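Local coordinates for protein glutamate racemase (Bacillus anthracis, PDB 2DWU) that belongs to the Asp/Glu/Hydantoin racemase family of alpha/beta enzymes and here holds d-glutamic acid and a potassium ion, at residues Ala104-Lys109 and Thr207-Ala212; Asn128-Ala133 and Thr183-Cys188; Glu156-Leu159 and Ala163-Thr166; Gln167-Ala172 and Glu195-Lys200. One frame throughout, in Å; residues are numbered along the deposited sequence. Where two conformers were deposited one is given.

All four contacts belong to the part of the chain built on the four-stranded parallel sheet 142-147, 115-120, 183-187, 207-210. Interactions 1 and 2, centres about 9 Å apart, lay helices on the neighbouring strands 207-210 and 183-187. Interactions 3 and 4 share helix 162-177, with centres about 10 Å apart. Interaction 4 packs helix on helix and touches both strands through Ile198. Interaction 3 is the local turn between two successive helices. Along the chain, interactions 2, 3 and 4 all lie nested inside the loop closed by interaction 1. Interaction 3 closes before interaction 4 opens, and interactions 2 and 4 alternate. Strand 183-187 leads to Cys188 at the d-glutamic acid.

Interaction 1 of 4, residues Ala104-Lys109 and Thr207-Ala212; sequences ARAAIK and TIISSA
Ile209 meets Ala106 and Ala107, which lie on helix 100-110. Along 207-212, Thr207 first joins the sheet by backbone hydrogen bonds to Asp182 and Leu184. Ile208 packs instead on helix 195-202, at Glu195, Ile198 and Lys199. Ile209 then carries the whole contact. Its CG2 stands anti to the backbone N, with CG1 beside that N (chi1 -65°). CG2 lies 4.0 Å from Ala106 CB. CD1 reaches on to Ala107 and comes 3.6 Å from its CB. The exact place of CD1 is doubtful: the side chain was deposited in two conformers, and this one sits too close to the Ala107 backbone. The small alanine side chains are consistent with the close approach, Ala107 CA to Ile209 CA 6.9 Å, and all three residues are buried. Ser210 N-caps the next helix, its OG bonded to Glu213 N. Ser211 OG is hydrogen-bonded to Leu186 O and to Asn78 OD1, and Asn78 belongs to the d-glutamic acid pocket. Helix 100-110 also faces the second subunit, where Lys109 makes a salt bridge with Glu214 of that chain. This is helix-on-sheet packing of an alpha/beta fold, with a helix laid on 207-210, an outermost strand of the four in this chain's parallel sheet.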
loop_
_atom_site.group_PDB
_atom_site.type_symbol
_atom_site.label_atom_id
_atom_site.label_comp_id
_atom_site.label_asym_id
_atom_site.label_seq_id
_atom_site.Cartn_x
_atom_site.Cartn_y
_atom_site.Cartn_z
ATOM N N ALA B 104 -4.162 9.184 -0.698
ATOM C CA ALA B 104 -5.452 9.012 -1.384
ATOM C C ALA B 104 -5.708 7.527 -1.654
ATOM O O ALA B 104 -6.813 7.020 -1.418
ATOM C CB ALA B 104 -5.472 9.783 -2.703
ATOM N N ARG B 105 -4.679 6.832 -2.136
ATOM C CA ARG B 105 -4.822 5.412 -2.451
ATOM C C ARG B 105 -5.206 4.600 -1.200
ATOM O O ARG B 105 -6.072 3.709 -1.243
ATOM C CB ARG B 105 -3.499 4.897 -3.045
ATOM C CG ARG B 105 -3.691 3.688 -3.955
ATOM C CD ARG B 105 -2.318 3.185 -4.451
ATOM N NE ARG B 105 -1.467 4.270 -4.961
ATOM C CZ ARG B 105 -1.673 4.984 -6.073
ATOM N NH1 ARG B 105 -2.725 4.746 -6.869
ATOM N NH2 ARG B 105 -0.819 5.971 -6.391
ATOM N N ALA B 106 -4.549 4.890 -0.079
ATOM C CA ALA B 106 -4.837 4.186 1.141
ATOM C C ALA B 106 -6.260 4.511 1.642
ATOM O O ALA B 106 -6.938 3.660 2.233
ATOM C CB ALA B 106 -3.775 4.560 2.221
ATOM N N ALA B 107 -6.694 5.748 1.414
ATOM C CA ALA B 107 -8.039 6.148 1.836
ATOM C C ALA B 107 -9.085 5.307 1.095
ATOM O O ALA B 107 -10.082 4.873 1.689
ATOM C CB ALA B 107 -8.244 7.650 1.548
ATOM N N ILE B 108 -8.862 5.076 -0.194
ATOM C CA ILE B 108 -9.789 4.261 -0.992
ATOM C C ILE B 108 -9.797 2.828 -0.448
ATOM O O ILE B 108 -10.838 2.165 -0.401
ATOM C CB ILE B 108 -9.372 4.290 -2.494
ATOM C CG1 ILE B 108 -9.732 5.675 -3.063
ATOM C CG2 ILE B 108 -10.089 3.209 -3.306
ATOM C CD1 ILE B 108 -9.290 5.898 -4.492
ATOM N N LYS B 109 -8.636 2.344 -0.018
ATOM C CA LYS B 109 -8.562 0.992 0.526
ATOM C C LYS B 109 -9.340 0.825 1.844
ATOM O O LYS B 109 -10.013 -0.197 2.058
ATOM C CB LYS B 109 -7.083 0.610 0.732
ATOM C CG LYS B 109 -6.903 -0.784 1.343
ATOM C CD LYS B 109 -5.437 -1.050 1.665
ATOM C CE LYS B 109 -5.289 -2.162 2.691
ATOM N NZ LYS B 109 -4.089 -1.894 3.545
ATOM N N THR B 207 -11.240 6.252 10.394
ATOM C CA THR B 207 -9.893 5.698 10.278
ATOM C C THR B 207 -8.920 6.783 9.821
ATOM O O THR B 207 -9.128 7.426 8.792
ATOM C CB THR B 207 -9.875 4.556 9.290
ATOM O OG1 THR B 207 -10.726 3.504 9.782
ATOM C CG2 THR B 207 -8.460 4.018 9.113
ATOM N N ILE B 208 -7.842 6.919 10.585
ATOM C CA ILE B 208 -6.796 7.896 10.330
ATOM C C ILE B 208 -5.740 7.327 9.377
ATOM O O ILE B 208 -5.292 6.178 9.525
ATOM C CB ILE B 208 -6.123 8.309 11.666
ATOM C CG1 ILE B 208 -7.178 8.849 12.644
ATOM C CG2 ILE B 208 -5.031 9.346 11.406
ATOM C CD1 ILE B 208 -8.009 10.012 12.105
ATOM N N ILE B 209 -5.357 8.134 8.393
ATOM C CA ILE B 209 -4.348 7.740 7.416
ATOM C C ILE B 209 -3.159 8.683 7.497
ATOM O O ILE B 209 -3.296 9.905 7.402
ATOM C CB ILE B 209 -4.922 7.751 5.996
ATOM C CG1 ILE B 209 -6.016 6.685 5.899
ATOM C CG2 ILE B 209 -3.815 7.500 4.964
ATOM C CD1 ILE B 209 -6.500 6.467 4.522
ATOM N N SER B 210 -1.986 8.094 7.687
ATOM C CA SER B 210 -0.751 8.868 7.804
ATOM C C SER B 210 -0.101 8.976 6.444
ATOM O O SER B 210 0.122 7.943 5.807
ATOM C CB SER B 210 0.244 8.138 8.715
ATOM O OG SER B 210 1.567 8.658 8.511
ATOM N N SER B 211 0.251 10.185 6.020
ATOM C CA SER B 211 0.917 10.339 4.717
ATOM C C SER B 211 2.248 9.587 4.761
ATOM O O SER B 211 2.654 8.973 3.783
ATOM C CB SER B 211 1.235 11.807 4.388
ATOM O OG SER B 211 0.049 12.561 4.205
ATOM N N ALA B 212 2.931 9.637 5.902
ATOM C CA ALA B 212 4.248 8.992 6.010
ATOM C C ALA B 212 4.224 7.481 5.848
ATOM O O ALA B 212 5.009 6.917 5.089
ATOM C CB ALA B 212 4.885 9.360 7.352
#

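Interaction 2 of 4, residues Asn128-Ala133 and Thr183-Cys188. With DGL (D-glutamic acid), chain H.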
loop_
_atom_site.group_PDB
_atom_site.type_symbol
_atom_site.label_atom_id
_atom_site.label_comp_id
_atom_site.label_asym_id
_atom_site.label_seq_id
_atom_site.Cartn_x
_atom_site.Cartn_y
_atom_site.Cartn_z
ATOM N N ASN B 128 -6.440 21.561 -4.393
ATOM C CA ASN B 128 -7.468 20.549 -4.590
ATOM C C ASN B 128 -6.879 19.243 -5.115
ATOM O O ASN B 128 -7.580 18.428 -5.708
ATOM C CB ASN B 128 -8.578 21.030 -5.533
ATOM C CG ASN B 128 -9.906 20.341 -5.226
ATOM O OD1 ASN B 128 -10.248 20.120 -4.054
ATOM N ND2 ASN B 128 -10.657 20.007 -6.269
ATOM N N MET B 129 -5.582 19.027 -4.891
ATOM C CA MET B 129 -4.956 17.809 -5.401
ATOM C C MET B 129 -5.517 16.533 -4.783
ATOM O O MET B 129 -5.574 15.496 -5.451
ATOM C CB MET B 129 -3.428 17.843 -5.217
ATOM C CG MET B 129 -2.747 16.597 -5.782
ATOM S SD MET B 129 -0.948 16.677 -5.856
ATOM C CE MET B 129 -0.814 17.957 -7.024
ATOM N N TYR B 130 -5.921 16.586 -3.514
ATOM C CA TYR B 130 -6.479 15.393 -2.894
ATOM C C TYR B 130 -7.773 14.980 -3.559
ATOM O O TYR B 130 -7.928 13.814 -3.898
ATOM C CB TYR B 130 -6.683 15.583 -1.394
ATOM C CG TYR B 130 -5.441 15.221 -0.609
ATOM C CD1 TYR B 130 -5.104 13.889 -0.404
ATOM C CD2 TYR B 130 -4.602 16.215 -0.097
ATOM C CE1 TYR B 130 -3.931 13.542 0.317
ATOM C CE2 TYR B 130 -3.455 15.885 0.606
ATOM C CZ TYR B 130 -3.123 14.569 0.811
ATOM O OH TYR B 130 -1.962 14.291 1.507
ATOM N N GLU B 131 -8.696 15.923 -3.773
ATOM C CA GLU B 131 -9.948 15.572 -4.437
ATOM C C GLU B 131 -9.658 15.078 -5.852
ATOM O O GLU B 131 -10.250 14.074 -6.290
ATOM C CB GLU B 131 -10.898 16.776 -4.498
ATOM C CG GLU B 131 -12.262 16.371 -5.050
ATOM C CD GLU B 131 -13.306 17.465 -4.963
ATOM O OE1 GLU B 131 -14.472 17.132 -4.668
ATOM O OE2 GLU B 131 -12.978 18.640 -5.192
ATOM N N LYS B 132 -8.754 15.748 -6.561
ATOM C CA LYS B 132 -8.438 15.323 -7.916
ATOM C C LYS B 132 -7.816 13.930 -7.946
ATOM O O LYS B 132 -8.166 13.120 -8.794
ATOM C CB LYS B 132 -7.522 16.328 -8.600
ATOM C CG LYS B 132 -8.244 17.654 -8.831
ATOM C CD LYS B 132 -7.484 18.560 -9.737
ATOM C CE LYS B 132 -6.213 19.059 -9.123
ATOM N NZ LYS B 132 -5.446 19.862 -10.145
ATOM N N ALA B 133 -6.911 13.639 -7.010
ATOM C CA ALA B 133 -6.300 12.315 -6.988
ATOM C C ALA B 133 -7.314 11.235 -6.656
ATOM O O ALA B 133 -7.296 10.142 -7.247
ATOM C CB ALA B 133 -5.150 12.279 -5.968
ATOM N N THR B 183 -13.135 8.145 6.997
ATOM C CA THR B 183 -11.690 8.101 6.757
ATOM C C THR B 183 -11.153 9.538 6.760
ATOM O O THR B 183 -11.815 10.433 6.257
ATOM C CB THR B 183 -11.444 7.455 5.360
ATOM O OG1 THR B 183 -12.019 6.136 5.343
ATOM C CG2 THR B 183 -9.936 7.371 5.044
ATOM N N LEU B 184 -9.968 9.769 7.337
ATOM C CA LEU B 184 -9.378 11.107 7.361
ATOM C C LEU B 184 -7.908 10.989 6.980
ATOM O O LEU B 184 -7.160 10.247 7.618
ATOM C CB LEU B 184 -9.457 11.735 8.766
ATOM C CG LEU B 184 -8.669 13.058 8.833
ATOM C CD1 LEU B 184 -9.461 14.137 8.145
ATOM C CD2 LEU B 184 -8.363 13.434 10.287
ATOM N N ILE B 185 -7.509 11.707 5.941
ATOM C CA ILE B 185 -6.113 11.713 5.525
ATOM C C ILE B 185 -5.375 12.853 6.224
ATOM O O ILE B 185 -5.809 14.019 6.164
ATOM C CB ILE B 185 -5.994 11.911 4.006
ATOM C CG1 ILE B 185 -6.689 10.755 3.270
ATOM C CG2 ILE B 185 -4.481 12.018 3.609
ATOM C CD1 ILE B 185 -6.836 10.996 1.752
ATOM N N LEU B 186 -4.288 12.528 6.925
ATOM C CA LEU B 186 -3.465 13.566 7.553
ATOM C C LEU B 186 -2.554 14.113 6.443
ATOM O O LEU B 186 -1.423 13.631 6.246
ATOM C CB LEU B 186 -2.622 12.955 8.674
ATOM C CG LEU B 186 -3.385 12.263 9.787
ATOM C CD1 LEU B 186 -2.396 11.814 10.896
ATOM C CD2 LEU B 186 -4.428 13.228 10.382
ATOM N N GLY B 187 -3.063 15.119 5.730
ATOM C CA GLY B 187 -2.369 15.709 4.600
ATOM C C GLY B 187 -1.314 16.761 4.892
ATOM O O GLY B 187 -1.211 17.752 4.173
ATOM N N CYS B 188 -0.514 16.497 5.912
ATOM C CA CYS B 188 0.548 17.409 6.323
ATOM C C CYS B 188 1.572 16.574 7.100
ATOM O O CYS B 188 1.202 15.689 7.873
ATOM C CB CYS B 188 -0.023 18.497 7.232
ATOM S SG CYS B 188 1.229 19.657 7.884
HETATM N N DGL H . 5.711 20.212 5.526
HETATM C CA DGL H . 4.464 21.017 5.331
HETATM C C DGL H . 3.387 20.163 4.760
HETATM O O DGL H . 2.389 20.638 4.232
HETATM C CB DGL H . 4.003 21.613 6.680
HETATM C CG DGL H . 4.904 22.834 6.983
HETATM C CD DGL H . 4.839 23.945 6.018
HETATM O OE1 DGL H . 3.869 24.695 5.900
HETATM O OE2 DGL H . 5.894 24.095 5.250
HETATM O OXT DGL H . 3.551 18.871 4.836
#
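Tyr130, near the start of helix 129-137, lays its side chain against Ile185 and Gly187 of strand 183-187. The apolar contacts come first. Tyr130 CE1 is 3.7 Å from Ile185 CG2, and Tyr130 CD1 is 4.0 Å from Ile185 CD1. Both methyl-bearing branches of the isoleucine therefore meet the same side of the ring, and they approach it obliquely. Further along, Tyr130 OH comes 3.4 Å from Gly187 CA, so the far end of the ring rests on bare backbone. These three residues are buried.

Polar bonds lie nearby. Tyr130 OH makes a weak hydrogen bond to Asn78 OD1. At the helix start, Asn128 ND2 donates to Glu131 OE2 at 2.9 Å, with an N-H...O angle of 159°. The oxygen accepts through its anti lone pair and lies in the plane of the amide. Asn128 is at the N-cap position, but its side chain makes no capping bond.

The ligand contact lies at the end of 183-188. Cys188 SG points anti to the backbone N (chi1 177°) and comes 3.6 Å from CB of the d-glutamic acid. Just before it, Leu186 is the centre of an inverse gamma turn. A ligand met where a parallel strand gives way to loop is characteristic of alpha/beta folds, and here Cys188 is part of the d-glutamic acid pocket.

Interaction 3 of 4, residues Glu156-Leu159 and Ala163-Thr166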
loop_
_atom_site.group_PDB
_atom_site.type_symbol
_atom_site.label_atom_id
_atom_site.label_comp_id
_atom_site.label_asym_id
_atom_site.label_seq_id
_atom_site.Cartn_x
_atom_site.Cartn_y
_atom_site.Cartn_z
ATOM N N GLU B 156 5.229 22.212 16.083
ATOM C CA GLU B 156 6.623 22.611 16.288
ATOM C C GLU B 156 6.893 23.485 17.505
ATOM O O GLU B 156 7.989 23.432 18.078
ATOM C CB GLU B 156 7.147 23.350 15.058
ATOM C CG GLU B 156 7.538 22.438 13.931
ATOM C CD GLU B 156 8.290 23.167 12.833
ATOM O OE1 GLU B 156 9.244 23.923 13.155
ATOM O OE2 GLU B 156 7.944 22.987 11.644
ATOM N N ASN B 157 5.908 24.264 17.924
ATOM C CA ASN B 157 6.142 25.209 19.017
ATOM C C ASN B 157 5.337 25.155 20.298
ATOM O O ASN B 157 5.700 25.830 21.273
ATOM C CB ASN B 157 6.005 26.625 18.458
ATOM C CG ASN B 157 6.871 26.853 17.252
ATOM O OD1 ASN B 157 6.406 27.349 16.225
ATOM N ND2 ASN B 157 8.141 26.483 17.357
ATOM N N ARG B 158 4.266 24.365 20.335
ATOM C CA ARG B 158 3.410 24.350 21.517
ATOM C C ARG B 158 2.982 22.940 21.903
ATOM O O ARG B 158 2.049 22.769 22.692
ATOM C CB ARG B 158 2.143 25.173 21.225
ATOM C CG ARG B 158 2.350 26.475 20.448
ATOM C CD ARG B 158 2.855 27.592 21.349
ATOM N NE ARG B 158 1.890 27.950 22.382
ATOM C CZ ARG B 158 0.891 28.816 22.240
ATOM N NH1 ARG B 158 0.085 29.038 23.266
ATOM N NH2 ARG B 158 0.694 29.460 21.095
ATOM N N LEU B 159 3.658 21.931 21.368
ATOM C CA LEU B 159 3.247 20.558 21.628
ATOM C C LEU B 159 3.181 20.128 23.092
ATOM O O LEU B 159 2.378 19.266 23.450
ATOM C CB LEU B 159 4.123 19.594 20.818
ATOM C CG LEU B 159 3.601 18.167 20.637
ATOM C CD1 LEU B 159 2.244 18.178 19.916
ATOM C CD2 LEU B 159 4.618 17.376 19.840
ATOM N N ALA B 163 -3.258 21.424 26.883
ATOM C CA ALA B 163 -4.552 22.093 26.882
ATOM C C ALA B 163 -4.694 22.919 25.603
ATOM O O ALA B 163 -5.765 22.958 24.989
ATOM C CB ALA B 163 -4.682 23.006 28.106
ATOM N N TYR B 164 -3.605 23.577 25.212
ATOM C CA TYR B 164 -3.619 24.415 24.023
ATOM C C TYR B 164 -3.756 23.549 22.780
ATOM O O TYR B 164 -4.487 23.898 21.843
ATOM C CB TYR B 164 -2.320 25.235 23.940
ATOM C CG TYR B 164 -2.337 26.254 22.828
ATOM C CD1 TYR B 164 -1.556 26.087 21.682
ATOM C CD2 TYR B 164 -3.194 27.348 22.894
ATOM C CE1 TYR B 164 -1.640 26.996 20.614
ATOM C CE2 TYR B 164 -3.290 28.253 21.840
ATOM C CZ TYR B 164 -2.510 28.067 20.707
ATOM O OH TYR B 164 -2.636 28.952 19.665
ATOM N N VAL B 165 -3.051 22.425 22.769
ATOM C CA VAL B 165 -3.099 21.535 21.606
ATOM C C VAL B 165 -4.529 21.002 21.462
ATOM O O VAL B 165 -5.101 21.008 20.373
ATOM C CB VAL B 165 -2.091 20.358 21.744
ATOM C CG1 VAL B 165 -2.195 19.431 20.512
ATOM C CG2 VAL B 165 -0.639 20.904 21.843
ATOM N N THR B 166 -5.127 20.580 22.569
ATOM C CA THR B 166 -6.486 20.069 22.502
ATOM C C THR B 166 -7.459 21.113 21.954
ATOM O O THR B 166 -8.316 20.785 21.145
ATOM C CB THR B 166 -6.982 19.611 23.876
ATOM O OG1 THR B 166 -6.161 18.537 24.347
ATOM C CG2 THR B 166 -8.424 19.121 23.786
#
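Arg158 and Tyr164 form a cation-pi stack across the short loop between two successive helices of the alpha/beta fold, 151-157 and 162-177. The guanidinium lies flat on one face of the ring, with centres 3.7 Å apart and planes tilted by 14°. Arg158 CZ is 20° off the ring normal. NH1 sits above the middle of the ring. NH2 is shifted toward the hydroxyl-bearing end, where Arg158 NH2 is 3.4 Å from Tyr164 CE1 and 3.5 Å from Tyr164 CZ. The delocalised positive charge facing the pi cloud is probably attractive. Both side chains also touch a crystal neighbour, so the lattice may influence their exact pose.

The arginine chain gets there by bending at chi2 and chi3, which brings the guanidinium back over the ring. Its stem takes part too, with Arg158 CB 3.8 Å from Tyr164 CD1. The tyrosine has CG anti to its backbone N (chi1 -173°), and its side chain also touches Val154 of the first helix.

Next to the stack, the buried Val165 packs on the loop backbone and on Leu159. It is covered further by Val154, Leu194 and Tyr197. Farther out, Tyr164 N is hydrogen-bonded to Asp161 OD1 at the start of the second helix. At the end of the first helix, Glu156 OE2 is hydrogen-bonded to His190 NE2, and His190 lines the d-glutamic acid pocket. One methyl lies against the loop carbonyls: Val165 CG2 is 3.4 Å from Arg158 O and 3.8 Å from Leu159 O.

Interaction 4 of 4, residues Gln167-Ala172 and Glu195-Lys200; sequences QQVKQA and ESYIKK
Lys199 N donates to Glu195 O at 2.9 Å, a backbone bond of the helix that carries Tyr197 and Ile198, which meet Val169. The same two residues form a salt bridge, Lys199 NZ to Glu195 OE2, at 3.3 Å. The contact joins two helices of the alpha/beta fold, 162-177 and 195-202. The second of these is the helix of a beta-alpha-beta crossover between the parallel strands 183-187 and 207-210.

No hydrogen bond links the two segments. The grip is apolar and centres on the buried Val169. Its CG1 is anti to the backbone N (chi1 169°), with CG2 beside that N. Both methyls thereby face the base of Tyr197. The side chains of Val169 and Tyr197 cross at about a right angle. The tyrosine ring then leads away from Val169 to rest on Thr162 and Thr166. Ile198 turns to the sheet, where it touches Leu184 and Leu186. At one side of the joint, Lys170 NZ makes a salt bridge with Glu201 OE2. At the centre, Val169 CG2 lies 3.9 Å from Tyr197 CB, and Val169 CG1 lies 4.1 Å from Ile198 CG1.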
loop_
_atom_site.group_PDB
_atom_site.type_symbol
_atom_site.label_atom_id
_atom_site.label_comp_id
_atom_site.label_asym_id
_atom_site.label_seq_id
_atom_site.Cartn_x
_atom_site.Cartn_y
_atom_site.Cartn_z
ATOM N N GLN B 167 -7.327 22.368 22.388
ATOM C CA GLN B 167 -8.213 23.413 21.915
ATOM C C GLN B 167 -8.019 23.709 20.442
ATOM O O GLN B 167 -8.995 23.936 19.711
ATOM C CB GLN B 167 -8.005 24.706 22.712
ATOM C CG GLN B 167 -9.261 25.558 22.743
ATOM C CD GLN B 167 -10.392 24.883 23.531
ATOM O OE1 GLN B 167 -10.249 24.614 24.726
ATOM N NE2 GLN B 167 -11.511 24.605 22.867
ATOM N N GLN B 168 -6.760 23.703 20.004
ATOM C CA GLN B 168 -6.460 23.996 18.606
ATOM C C GLN B 168 -6.922 22.866 17.698
ATOM O O GLN B 168 -7.406 23.127 16.601
ATOM C CB GLN B 168 -4.960 24.276 18.410
ATOM C CG GLN B 168 -4.523 25.648 18.978
ATOM C CD GLN B 168 -5.429 26.783 18.547
ATOM O OE1 GLN B 168 -5.607 27.024 17.358
ATOM N NE2 GLN B 168 -6.010 27.484 19.509
ATOM N N VAL B 169 -6.781 21.627 18.156
ATOM C CA VAL B 169 -7.237 20.488 17.360
ATOM C C VAL B 169 -8.776 20.515 17.299
ATOM O O VAL B 169 -9.374 20.257 16.239
ATOM C CB VAL B 169 -6.728 19.152 17.946
ATOM C CG1 VAL B 169 -7.441 17.954 17.267
ATOM C CG2 VAL B 169 -5.208 19.044 17.713
ATOM N N LYS B 170 -9.418 20.862 18.424
ATOM C CA LYS B 170 -10.881 20.942 18.455
ATOM C C LYS B 170 -11.387 21.973 17.445
ATOM O O LYS B 170 -12.319 21.715 16.658
ATOM C CB LYS B 170 -11.376 21.306 19.871
ATOM C CG LYS B 170 -12.897 21.456 19.956
ATOM C CD LYS B 170 -13.373 21.651 21.385
ATOM C CE LYS B 170 -13.017 20.441 22.235
ATOM N NZ LYS B 170 -13.731 19.193 21.795
ATOM N N GLN B 171 -10.761 23.144 17.452
ATOM C CA GLN B 171 -11.142 24.216 16.558
ATOM C C GLN B 171 -10.884 23.878 15.097
ATOM O O GLN B 171 -11.692 24.189 14.215
ATOM C CB GLN B 171 -10.377 25.492 16.916
ATOM C CG GLN B 171 -10.858 26.172 18.176
ATOM C CD GLN B 171 -10.087 27.445 18.472
ATOM O OE1 GLN B 171 -9.393 27.987 17.600
ATOM N NE2 GLN B 171 -10.213 27.938 19.697
ATOM N N ALA B 172 -9.754 23.235 14.833
ATOM C CA ALA B 172 -9.407 22.894 13.461
ATOM C C ALA B 172 -10.341 21.848 12.868
ATOM O O ALA B 172 -10.677 21.929 11.690
ATOM C CB ALA B 172 -7.954 22.375 13.392
ATOM N N GLU B 195 -1.899 12.645 16.206
ATOM C CA GLU B 195 -2.842 11.556 16.000
ATOM C C GLU B 195 -3.780 11.263 17.153
ATOM O O GLU B 195 -5.000 11.118 16.947
ATOM C CB GLU B 195 -2.135 10.271 15.572
ATOM C CG GLU B 195 -3.141 9.149 15.330
ATOM C CD GLU B 195 -2.554 7.942 14.626
ATOM O OE1 GLU B 195 -1.401 7.552 14.939
ATOM O OE2 GLU B 195 -3.261 7.367 13.765
ATOM N N SER B 196 -3.238 11.181 18.367
ATOM C CA SER B 196 -4.095 10.907 19.511
ATOM C C SER B 196 -5.179 11.942 19.714
ATOM O O SER B 196 -6.320 11.590 20.026
ATOM C CB SER B 196 -3.270 10.793 20.788
ATOM O OG SER B 196 -2.424 9.668 20.700
ATOM N N TYR B 197 -4.830 13.213 19.551
ATOM C CA TYR B 197 -5.794 14.294 19.741
ATOM C C TYR B 197 -6.884 14.211 18.703
ATOM O O TYR B 197 -8.060 14.394 18.997
ATOM C CB TYR B 197 -5.122 15.669 19.614
ATOM C CG TYR B 197 -4.117 15.982 20.691
ATOM C CD1 TYR B 197 -2.765 15.697 20.519
ATOM C CD2 TYR B 197 -4.528 16.553 21.891
ATOM C CE1 TYR B 197 -1.840 15.984 21.534
ATOM C CE2 TYR B 197 -3.624 16.839 22.901
ATOM C CZ TYR B 197 -2.287 16.555 22.718
ATOM O OH TYR B 197 -1.391 16.847 23.728
ATOM N N ILE B 198 -6.472 13.953 17.471
ATOM C CA ILE B 198 -7.405 13.875 16.357
ATOM C C ILE B 198 -8.396 12.731 16.526
ATOM O O ILE B 198 -9.607 12.912 16.316
ATOM C CB ILE B 198 -6.614 13.746 15.028
ATOM C CG1 ILE B 198 -5.856 15.061 14.784
ATOM C CG2 ILE B 198 -7.563 13.455 13.865
ATOM C CD1 ILE B 198 -4.852 14.979 13.636
ATOM N N LYS B 199 -7.895 11.565 16.905
ATOM C CA LYS B 199 -8.758 10.400 17.112
ATOM C C LYS B 199 -9.786 10.696 18.189
ATOM O O LYS B 199 -10.946 10.314 18.075
ATOM C CB LYS B 199 -7.941 9.186 17.548
ATOM C CG LYS B 199 -6.991 8.672 16.498
ATOM C CD LYS B 199 -6.203 7.460 16.970
ATOM C CE LYS B 199 -5.555 6.769 15.769
ATOM N NZ LYS B 199 -4.737 5.591 16.150
ATOM N N LYS B 200 -9.349 11.362 19.250
ATOM C CA LYS B 200 -10.251 11.702 20.341
ATOM C C LYS B 200 -11.361 12.632 19.864
ATOM O O LYS B 200 -12.522 12.515 20.281
ATOM C CB LYS B 200 -9.465 12.374 21.472
ATOM C CG LYS B 200 -10.334 13.007 22.557
ATOM C CD LYS B 200 -11.063 11.968 23.391
ATOM C CE LYS B 200 -10.100 11.247 24.315
ATOM N NZ LYS B 200 -8.934 10.693 23.562
#